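Local coordinates for uncharacterized protein (Thermus thermophilus HB8, PDB 6SCE) that is probably a CRISPR defence DNA nuclease with CARF-type sensing domains, switched on when it binds cyclic oligoadenylate, at residues A93-L97 with L388-L392; L320-E326 with S346-P351. All coordinates share one frame; numbering follows the deposited sequence. Where two conformers were deposited one is given.

Contact 1: residues A93-L97 with L388-L392; sequences AVRFL and LGLYL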
ATOM      1  N   ALA A  93      12.810   5.996  12.026  1.00 24.27           N
ATOM      2  CA  ALA A  93      13.396   4.898  12.783  1.00 23.96           C
ATOM      3  C   ALA A  93      14.904   4.872  12.565  1.00 26.91           C
ATOM      4  O   ALA A  93      15.694   4.721  13.513  1.00 25.90           O
ATOM      5  CB  ALA A  93      12.779   3.577  12.386  1.00 23.77           C
ATOM      6  N   VAL A  94      15.311   5.029  11.317  1.00 25.36           N
ATOM      7  CA  VAL A  94      16.732   5.000  11.027  1.00 26.16           C
ATOM      8  C   VAL A  94      17.475   6.145  11.736  1.00 26.74           C
ATOM      9  O   VAL A  94      18.537   5.913  12.340  1.00 27.69           O
ATOM     10  CB  VAL A  94      16.995   5.058   9.528  1.00 26.67           C
ATOM     11  CG1 VAL A  94      18.464   5.317   9.248  1.00 30.64           C
ATOM     12  CG2 VAL A  94      16.553   3.763   8.864  1.00 27.61           C
ATOM     13  N   ARG A  95      16.924   7.342  11.658  1.00 27.04           N
ATOM     14  CA  ARG A  95      17.549   8.519  12.292  1.00 30.08           C
ATOM     15  C   ARG A  95      17.570   8.433  13.821  1.00 28.68           C
ATOM     16  O   ARG A  95      18.599   8.709  14.453  1.00 29.12           O
ATOM     17  CB  ARG A  95      16.872   9.778  11.844  1.00 31.06           C
ATOM     18  CG  ARG A  95      17.140  10.000  10.345  1.00 35.15           C
ATOM     19  CD  ARG A  95      16.888  11.381   9.883  1.00 36.96           C
ATOM     20  NE  ARG A  95      17.753  12.327  10.589  1.00 35.21           N
ATOM     21  CZ  ARG A  95      17.545  13.628  10.609  1.00 38.17           C
ATOM     22  NH1 ARG A  95      16.544  14.155   9.924  1.00 39.73           N
ATOM     23  NH2 ARG A  95      18.349  14.409  11.326  1.00 41.65           N
ATOM     24  N   PHE A  96      16.459   7.991  14.410  1.00 27.40           N
ATOM     25  CA  PHE A  96      16.416   7.770  15.852  1.00 26.79           C
ATOM     26  C   PHE A  96      17.366   6.673  16.279  1.00 28.82           C
ATOM     27  O   PHE A  96      17.998   6.790  17.322  1.00 31.43           O
ATOM     28  CB  PHE A  96      15.000   7.426  16.322  1.00 26.36           C
ATOM     29  CG  PHE A  96      14.180   8.617  16.664  1.00 27.82           C
ATOM     30  CD1 PHE A  96      14.043   9.665  15.761  1.00 28.16           C
ATOM     31  CD2 PHE A  96      13.519   8.701  17.883  1.00 29.09           C
ATOM     32  CE1 PHE A  96      13.281  10.766  16.064  1.00 29.60           C
ATOM     33  CE2 PHE A  96      12.764   9.818  18.189  1.00 30.03           C
ATOM     34  CZ  PHE A  96      12.621  10.840  17.269  1.00 28.23           C
ATOM     35  N   LEU A  97      17.500   5.609  15.491  1.00 27.68           N
ATOM     36  CA  LEU A  97      18.401   4.539  15.893  1.00 29.32           C
ATOM     37  C   LEU A  97      19.835   5.081  15.963  1.00 35.50           C
ATOM     38  O   LEU A  97      20.570   4.748  16.902  1.00 37.21           O
ATOM     39  CB  LEU A  97      18.369   3.374  14.950  1.00 29.57           C
ATOM     40  CG  LEU A  97      19.336   2.224  15.226  1.00 30.03           C
ATOM     41  CD1 LEU A  97      19.087   1.592  16.586  1.00 31.29           C
ATOM     42  CD2 LEU A  97      19.219   1.204  14.119  1.00 32.90           C
ATOM     43  N   LEU A 388      15.625  -1.509   8.935  1.00 25.67           N
ATOM     44  CA  LEU A 388      16.739  -1.287   9.857  1.00 25.67           C
ATOM     45  C   LEU A 388      17.878  -2.284   9.615  1.00 26.63           C
ATOM     46  O   LEU A 388      19.047  -1.922   9.707  1.00 26.13           O
ATOM     47  CB  LEU A 388      16.287  -1.328  11.294  1.00 26.98           C
ATOM     48  CG  LEU A 388      15.432  -0.143  11.735  1.00 28.51           C
ATOM     49  CD1 LEU A 388      15.051  -0.275  13.196  1.00 29.12           C
ATOM     50  CD2 LEU A 388      16.164   1.148  11.504  1.00 28.76           C
ATOM     51  N   GLY A 389      17.539  -3.521   9.283  1.00 26.27           N
ATOM     52  CA  GLY A 389      18.541  -4.515   8.928  1.00 27.20           C
ATOM     53  C   GLY A 389      19.376  -4.116   7.753  1.00 27.19           C
ATOM     54  O   GLY A 389      20.612  -4.290   7.722  1.00 28.41           O
ATOM     55  N   LEU A 390      18.697  -3.546   6.765  1.00 27.15           N
ATOM     56  CA  LEU A 390      19.395  -3.068   5.601  1.00 28.76           C
ATOM     57  C   LEU A 390      20.278  -1.899   5.991  1.00 27.82           C
ATOM     58  O   LEU A 390      21.417  -1.836   5.580  1.00 28.11           O
ATOM     59  CB  LEU A 390      18.412  -2.675   4.491  1.00 28.86           C
ATOM     60  CG  LEU A 390      18.958  -1.854   3.309  1.00 30.71           C
ATOM     61  CD1 LEU A 390      20.174  -2.479   2.692  1.00 31.63           C
ATOM     62  CD2 LEU A 390      17.881  -1.771   2.247  1.00 33.94           C
ATOM     63  N   TYR A 391      19.757  -0.959   6.768  1.00 27.95           N
ATOM     64  CA  TYR A 391      20.559   0.180   7.186  1.00 28.67           C
ATOM     65  C   TYR A 391      21.819  -0.284   7.944  1.00 29.87           C
ATOM     66  O   TYR A 391      22.894   0.261   7.743  1.00 29.70           O
ATOM     67  CB  TYR A 391      19.737   1.112   8.077  1.00 32.61           C
ATOM     68  CG  TYR A 391      20.588   2.114   8.798  1.00 34.39           C
ATOM     69  CD1 TYR A 391      21.167   3.172   8.121  1.00 36.71           C
ATOM     70  CD2 TYR A 391      20.785   2.021  10.167  1.00 39.29           C
ATOM     71  CE1 TYR A 391      21.960   4.106   8.788  1.00 38.27           C
ATOM     72  CE2 TYR A 391      21.571   2.946  10.842  1.00 41.45           C
ATOM     73  CZ  TYR A 391      22.153   3.984  10.149  1.00 40.65           C
ATOM     74  OH  TYR A 391      22.923   4.906  10.856  1.00 44.55           O
ATOM     75  N   LEU A 392      21.680  -1.313   8.771  1.00 29.14           N
ATOM     76  CA  LEU A 392      22.795  -1.789   9.604  1.00 32.08           C
ATOM     77  C   LEU A 392      23.854  -2.539   8.793  1.00 31.05           C
ATOM     78  O   LEU A 392      24.989  -2.715   9.266  1.00 31.26           O
ATOM     79  CB  LEU A 392      22.269  -2.654  10.763  1.00 31.70           C
ATOM     80  CG  LEU A 392      21.524  -1.852  11.836  1.00 33.88           C
ATOM     81  CD1 LEU A 392      20.771  -2.752  12.779  1.00 36.69           C
ATOM     82  CD2 LEU A 392      22.453  -0.936  12.621  1.00 38.02           C
TER
HETATM   83  O   HOH W   1      21.220   6.595  11.848  1.00 43.37           O

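Contact 2: residues L320-E326 with S346-P351; sequences LTTPEME and SFLSGP. With nucleotides of chain B.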
ATOM      1  N   LEU A 320      15.449  -8.521  -1.180  1.00 26.71           N
ATOM      2  CA  LEU A 320      15.133  -9.420  -0.082  1.00 27.01           C
ATOM      3  C   LEU A 320      13.716  -9.257   0.365  1.00 30.93           C
ATOM      4  O   LEU A 320      13.240  -8.139   0.499  1.00 27.18           O
ATOM      5  CB  LEU A 320      16.055  -9.149   1.114  1.00 29.06           C
ATOM      6  CG  LEU A 320      17.552  -9.346   0.918  1.00 31.22           C
ATOM      7  CD1 LEU A 320      18.333  -9.033   2.201  1.00 32.34           C
ATOM      8  CD2 LEU A 320      17.846 -10.748   0.462  1.00 35.94           C
ATOM      9  N   THR A 321      13.024 -10.361   0.615  1.00 27.01           N
ATOM     10  CA  THR A 321      11.722 -10.284   1.253  1.00 28.12           C
ATOM     11  C   THR A 321      11.347 -11.612   1.911  1.00 28.65           C
ATOM     12  O   THR A 321      12.173 -12.514   2.030  1.00 28.59           O
ATOM     13  CB  THR A 321      10.618  -9.755   0.305  1.00 27.64           C
ATOM     14  OG1 THR A 321       9.489  -9.340   1.093  1.00 26.66           O
ATOM     15  CG2 THR A 321      10.218 -10.778  -0.728  1.00 28.23           C
ATOM     16  N   THR A 322      10.121 -11.680   2.385  1.00 27.08           N
ATOM     17  CA  THR A 322       9.619 -12.793   3.129  1.00 27.74           C
ATOM     18  C   THR A 322       8.887 -13.731   2.175  1.00 29.10           C
ATOM     19  O   THR A 322       8.437 -13.361   1.073  1.00 30.78           O
ATOM     20  CB  THR A 322       8.630 -12.336   4.213  1.00 27.67           C
ATOM     21  OG1 THR A 322       7.634 -11.512   3.597  1.00 26.51           O
ATOM     22  CG2 THR A 322       9.334 -11.545   5.275  1.00 29.51           C
ATOM     23  N   PRO A 323       8.738 -14.983   2.603  1.00 31.91           N
ATOM     24  CA  PRO A 323       8.077 -15.939   1.716  1.00 32.63           C
ATOM     25  C   PRO A 323       6.667 -15.551   1.376  1.00 33.16           C
ATOM     26  O   PRO A 323       6.238 -15.790   0.259  1.00 35.47           O
ATOM     27  CB  PRO A 323       8.148 -17.271   2.493  1.00 34.88           C
ATOM     28  CG  PRO A 323       8.657 -16.961   3.835  1.00 33.39           C
ATOM     29  CD  PRO A 323       9.188 -15.568   3.869  1.00 31.09           C
ATOM     30  N   GLU A 324       5.942 -14.908   2.290  1.00 33.01           N
ATOM     31  CA  GLU A 324       4.593 -14.428   1.962  1.00 35.10           C
ATOM     32  C   GLU A 324       4.540 -13.302   0.888  1.00 37.07           C
ATOM     33  O   GLU A 324       3.471 -12.997   0.359  1.00 36.79           O
ATOM     34  CB  GLU A 324       3.811 -14.031   3.225  1.00 37.48           C
ATOM     35  CG  GLU A 324       4.430 -12.945   4.099  1.00 36.21           C
ATOM     36  CD  GLU A 324       5.298 -13.494   5.228  1.00 35.60           C
ATOM     37  OE1 GLU A 324       5.128 -13.122   6.423  1.00 35.54           O
ATOM     38  OE2 GLU A 324       6.170 -14.306   4.936  1.00 33.61           O
HETATM   39  N   MSE A 325       5.683 -12.720   0.535  1.00 32.01           N
HETATM   40  CA  MSE A 325       5.750 -11.716  -0.535  1.00 32.80           C
HETATM   41  C   MSE A 325       6.391 -12.342  -1.760  1.00 30.56           C
HETATM   42  O   MSE A 325       6.941 -11.627  -2.619  1.00 30.31           O
HETATM   43  CB  MSE A 325       6.575 -10.504  -0.056  1.00 32.26           C
HETATM   44  CG  MSE A 325       5.990  -9.674   1.079  1.00 37.91           C
HETATM   45 SE   MSE A 325       4.540  -8.550   0.339  1.00 39.68          SE
HETATM   46  CE  MSE A 325       4.091  -7.742   2.074  1.00 43.71           C
ATOM     47  N   GLU A 326       6.336 -13.680  -1.902  1.00 31.80           N
ATOM     48  CA  GLU A 326       6.987 -14.316  -3.046  0.50 33.00           C
ATOM     49  C   GLU A 326       6.496 -13.758  -4.388  1.00 31.26           C
ATOM     50  O   GLU A 326       7.297 -13.492  -5.250  1.00 32.57           O
ATOM     51  CB  GLU A 326       6.824 -15.843  -3.012  0.50 35.79           C
ATOM     52  CG  GLU A 326       7.429 -16.536  -4.221  0.50 38.42           C
ATOM     53  CD  GLU A 326       6.455 -16.629  -5.384  0.50 40.51           C
ATOM     54  OE1 GLU A 326       5.228 -16.594  -5.145  0.50 40.48           O
ATOM     55  OE2 GLU A 326       6.919 -16.743  -6.536  0.50 46.50           O
ATOM     56  N   SER A 346      16.828 -13.156  -2.243  1.00 32.66           N
ATOM     57  CA  SER A 346      16.802 -14.175  -1.234  1.00 32.65           C
ATOM     58  C   SER A 346      15.587 -13.976  -0.357  1.00 31.92           C
ATOM     59  O   SER A 346      15.078 -12.850  -0.238  1.00 31.77           O
ATOM     60  CB  SER A 346      18.086 -14.131  -0.389  1.00 34.46           C
ATOM     61  OG  SER A 346      18.180 -15.294   0.427  1.00 34.06           O
ATOM     62  N   PHE A 347      15.106 -15.069   0.239  1.00 30.64           N
ATOM     63  CA  PHE A 347      14.054 -15.013   1.246  1.00 31.45           C
ATOM     64  C   PHE A 347      14.600 -14.913   2.664  1.00 32.48           C
ATOM     65  O   PHE A 347      15.550 -15.648   3.059  1.00 32.46           O
ATOM     66  CB  PHE A 347      13.130 -16.229   1.163  1.00 30.62           C
ATOM     67  CG  PHE A 347      12.263 -16.259  -0.048  1.00 35.91           C
ATOM     68  CD1 PHE A 347      11.263 -15.306  -0.234  1.00 34.34           C
ATOM     69  CD2 PHE A 347      12.433 -17.251  -1.016  1.00 36.38           C
ATOM     70  CE1 PHE A 347      10.446 -15.345  -1.352  1.00 35.07           C
ATOM     71  CE2 PHE A 347      11.614 -17.291  -2.140  1.00 39.65           C
ATOM     72  CZ  PHE A 347      10.627 -16.322  -2.312  1.00 36.37           C
ATOM     73  N   LEU A 348      13.956 -14.057   3.457  1.00 30.74           N
ATOM     74  CA  LEU A 348      14.145 -14.016   4.916  1.00 30.29           C
ATOM     75  C   LEU A 348      13.265 -15.072   5.555  1.00 29.82           C
ATOM     76  O   LEU A 348      12.263 -15.456   4.966  1.00 31.16           O
ATOM     77  CB  LEU A 348      13.769 -12.649   5.481  1.00 30.86           C
ATOM     78  CG  LEU A 348      14.447 -11.459   4.816  1.00 30.66           C
ATOM     79  CD1 LEU A 348      13.897 -10.179   5.451  1.00 30.07           C
ATOM     80  CD2 LEU A 348      15.978 -11.521   4.904  1.00 29.24           C
ATOM     81  N   SER A 349      13.650 -15.549   6.738  1.00 30.35           N
ATOM     82  CA  SER A 349      12.841 -16.482   7.499  1.00 31.07           C
ATOM     83  C   SER A 349      11.492 -15.861   7.833  1.00 33.40           C
ATOM     84  O   SER A 349      10.479 -16.546   7.829  1.00 33.06           O
ATOM     85  CB  SER A 349      13.552 -16.893   8.796  1.00 33.56           C
ATOM     86  OG  SER A 349      14.801 -17.494   8.506  1.00 34.73           O
ATOM     87  N   GLY A 350      11.473 -14.553   8.090  1.00 29.13           N
ATOM     88  CA  GLY A 350      10.204 -13.879   8.353  1.00 30.51           C
ATOM     89  C   GLY A 350      10.393 -12.369   8.436  1.00 27.02           C
ATOM     90  O   GLY A 350      11.514 -11.869   8.341  1.00 26.23           O
ATOM     91  N   PRO A 351       9.288 -11.651   8.658  1.00 25.66           N
ATOM     92  CA  PRO A 351       9.367 -10.179   8.646  1.00 26.56           C
ATOM     93  C   PRO A 351      10.105  -9.581   9.817  1.00 27.78           C
ATOM     94  O   PRO A 351      10.390  -8.391   9.814  1.00 26.79           O
ATOM     95  CB  PRO A 351       7.892  -9.756   8.618  1.00 25.36           C
ATOM     96  CG  PRO A 351       7.125 -10.904   9.165  1.00 26.80           C
ATOM     97  CD  PRO A 351       7.896 -12.116   8.637  1.00 27.60           C
TER
ATOM     98  P     A B   3       6.186  -1.060   9.714  1.00 26.45           P
ATOM     99  OP1   A B   3       7.220  -1.721  10.609  1.00 23.87           O
ATOM    100  OP2   A B   3       6.320   0.438   9.659  1.00 27.62           O
ATOM    101  O5'   A B   3       6.285  -1.685   8.261  1.00 25.07           O
ATOM    102  C5'   A B   3       5.280  -1.506   7.253  1.00 27.44           C
ATOM    103  C4'   A B   3       5.805  -2.147   5.990  1.00 26.31           C
ATOM    104  O4'   A B   3       5.947  -3.585   6.192  1.00 25.77           O
ATOM    105  C3'   A B   3       4.936  -1.973   4.750  1.00 23.64           C
ATOM    106  O3'   A B   3       5.789  -1.527   3.714  1.00 24.07           O
ATOM    107  C2'   A B   3       4.401  -3.392   4.499  1.00 25.10           C
ATOM    108  O2'   A B   3       4.102  -3.661   3.147  1.00 24.69           O
ATOM    109  C1'   A B   3       5.568  -4.232   5.005  1.00 24.92           C
ATOM    110  N9    A B   3       5.208  -5.588   5.347  1.00 28.50           N
ATOM    111  C8    A B   3       4.154  -5.979   6.139  1.00 29.33           C
ATOM    112  N7    A B   3       4.108  -7.286   6.299  1.00 29.41           N
ATOM    113  C5    A B   3       5.209  -7.762   5.607  1.00 28.52           C
ATOM    114  C6    A B   3       5.711  -9.064   5.417  1.00 29.27           C
ATOM    115  N6    A B   3       5.157 -10.140   5.969  1.00 31.99           N
ATOM    116  N1    A B   3       6.846  -9.184   4.690  1.00 27.40           N
ATOM    117  C2    A B   3       7.412  -8.085   4.177  1.00 29.23           C
ATOM    118  N3    A B   3       7.026  -6.806   4.282  1.00 28.27           N
ATOM    119  C4    A B   3       5.902  -6.721   5.021  1.00 28.12           C
TER

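Contact 1: residues A93-L97 with L388-L392
Val94 and Tyr391 meet through a CH-pi contact. The methyl CG1 of Val94 sits over the centre of the Tyr391 ring, 3.7 Å from its centroid and 13° off the normal. CG1 lies anti to the backbone N of Val94 (chi1 168°). With CG1 there, CG2 falls beside the backbone N and faces Leu388, and each branch has its own partner.

Most of the other side-chain contacts are aliphatic. CG2 of Val94 rests 3.7 Å from CD2 of Leu388, the two side chains lying alongside and running opposite ways. This same CD2 is shared. Leu97 brings its CD2 to 4.0 Å from CD2 of Leu388, and Ala93 adds its CB at longer range. Leu97 CD2 also reaches CD2 of Leu392 at 4.2 Å, where the side chains meet at about a right angle. One methyl of Leu97 thus touches both Leu388 and Leu392. It also comes to the Tyr391 ring, obliquely. Leu124 on strand 120-125 touches both Leu97 and Leu388.

No direct hydrogen bond joins the segments. A water does so instead. It donates to Val94 O at 2.8 Å and lies 2.6 Å from Tyr391 OH. Tyr391 is therefore held at its ring face by a methyl and at its hydroxyl by the water. A phenylalanine in its place would keep the ring for Val94 but would probably leave the water without its hydroxyl partner, cutting the polar link to Val94 O.

The axes of the two short helix segments approach to 10.6 Å and cross at -51°. Each helix follows the fourth strand of its own mixed sheet, and both sheets have the strand order 3-2-1-4-5-6-7. The pairing of equivalent helices is consistent with two CARF-like, Rossmann-type domains of one chain packed as in a CARF dimer.

Contact 2: residues L320-E326 with S346-P351
Thr321 O is met by two groups of 346-351. Leu348 N, just past the strand end, binds it at 2.8 Å, nearly straight at 168°. The CA of Phe347 adds a weaker CA-H...O contact at 3.2 Å. Thr321 N makes a weak bond to Ser346 O. These links hold the strands in parallel pairing up to their C-terminal ends.

Side-chain packing adds to the backbone pairing. Phe347 turns its ring edge to Thr322 O, and Pro323 CA lies 3.8 Å from its CD1, oblique to the ring. Thr322 presses its CG2 on the Gly350-Pro351 peptide, 3.4 Å from Pro351 N. Leu320 lies on the other face of the sheet, with its CD2 against Ser346 CB, and touches Val357 and Leu361 of helix 354-370.

The loops that follow the strands hold nucleotide A3 of chain B. Thr322 OG1 donates to N1 of the base at 2.7 Å. Its chi1 of 52° sets OG1 at the base and CG2 against Gly350. The base N6 of A3 donates to Glu324 OE1 at 3.0 Å, bent to 137°. Arg114 makes a salt bridge to the same OE1, which probably helps fix the carboxylate. Pro351 CB lies 3.8 Å from N6 of A3, and the selenomethionine Met325 reaches the base with CE.

Strand 316-321, helix 326-338 and strand 342-347 form a beta-alpha-beta unit. An adenine bound by loops at the C-terminal ends of parallel strands is typical of a Rossmann-like CARF domain and its oligoadenylate pocket.

Contact 1 joins two domains, whereas contact 2 lies within one of them and lines the nucleotide site. Their centres are 19 Å apart, and their nearest atoms, about 7 Å apart, do not touch. Helix 384-393 connects them. It carries the 388-392 side of contact 1, while its Met386 packs on Thr321, Thr322 and Leu348 of contact 2. Helix 354-370 is a second bridge, since its Leu354 touches Leu388 of contact 1 and its Val357 touches Leu320 and Leu348 of contact 2. Contact 2 meets the nucleotide directly. Contact 1 lies back from it at the domain interface, its nearest atom about 8 Å from the bound nucleic acid.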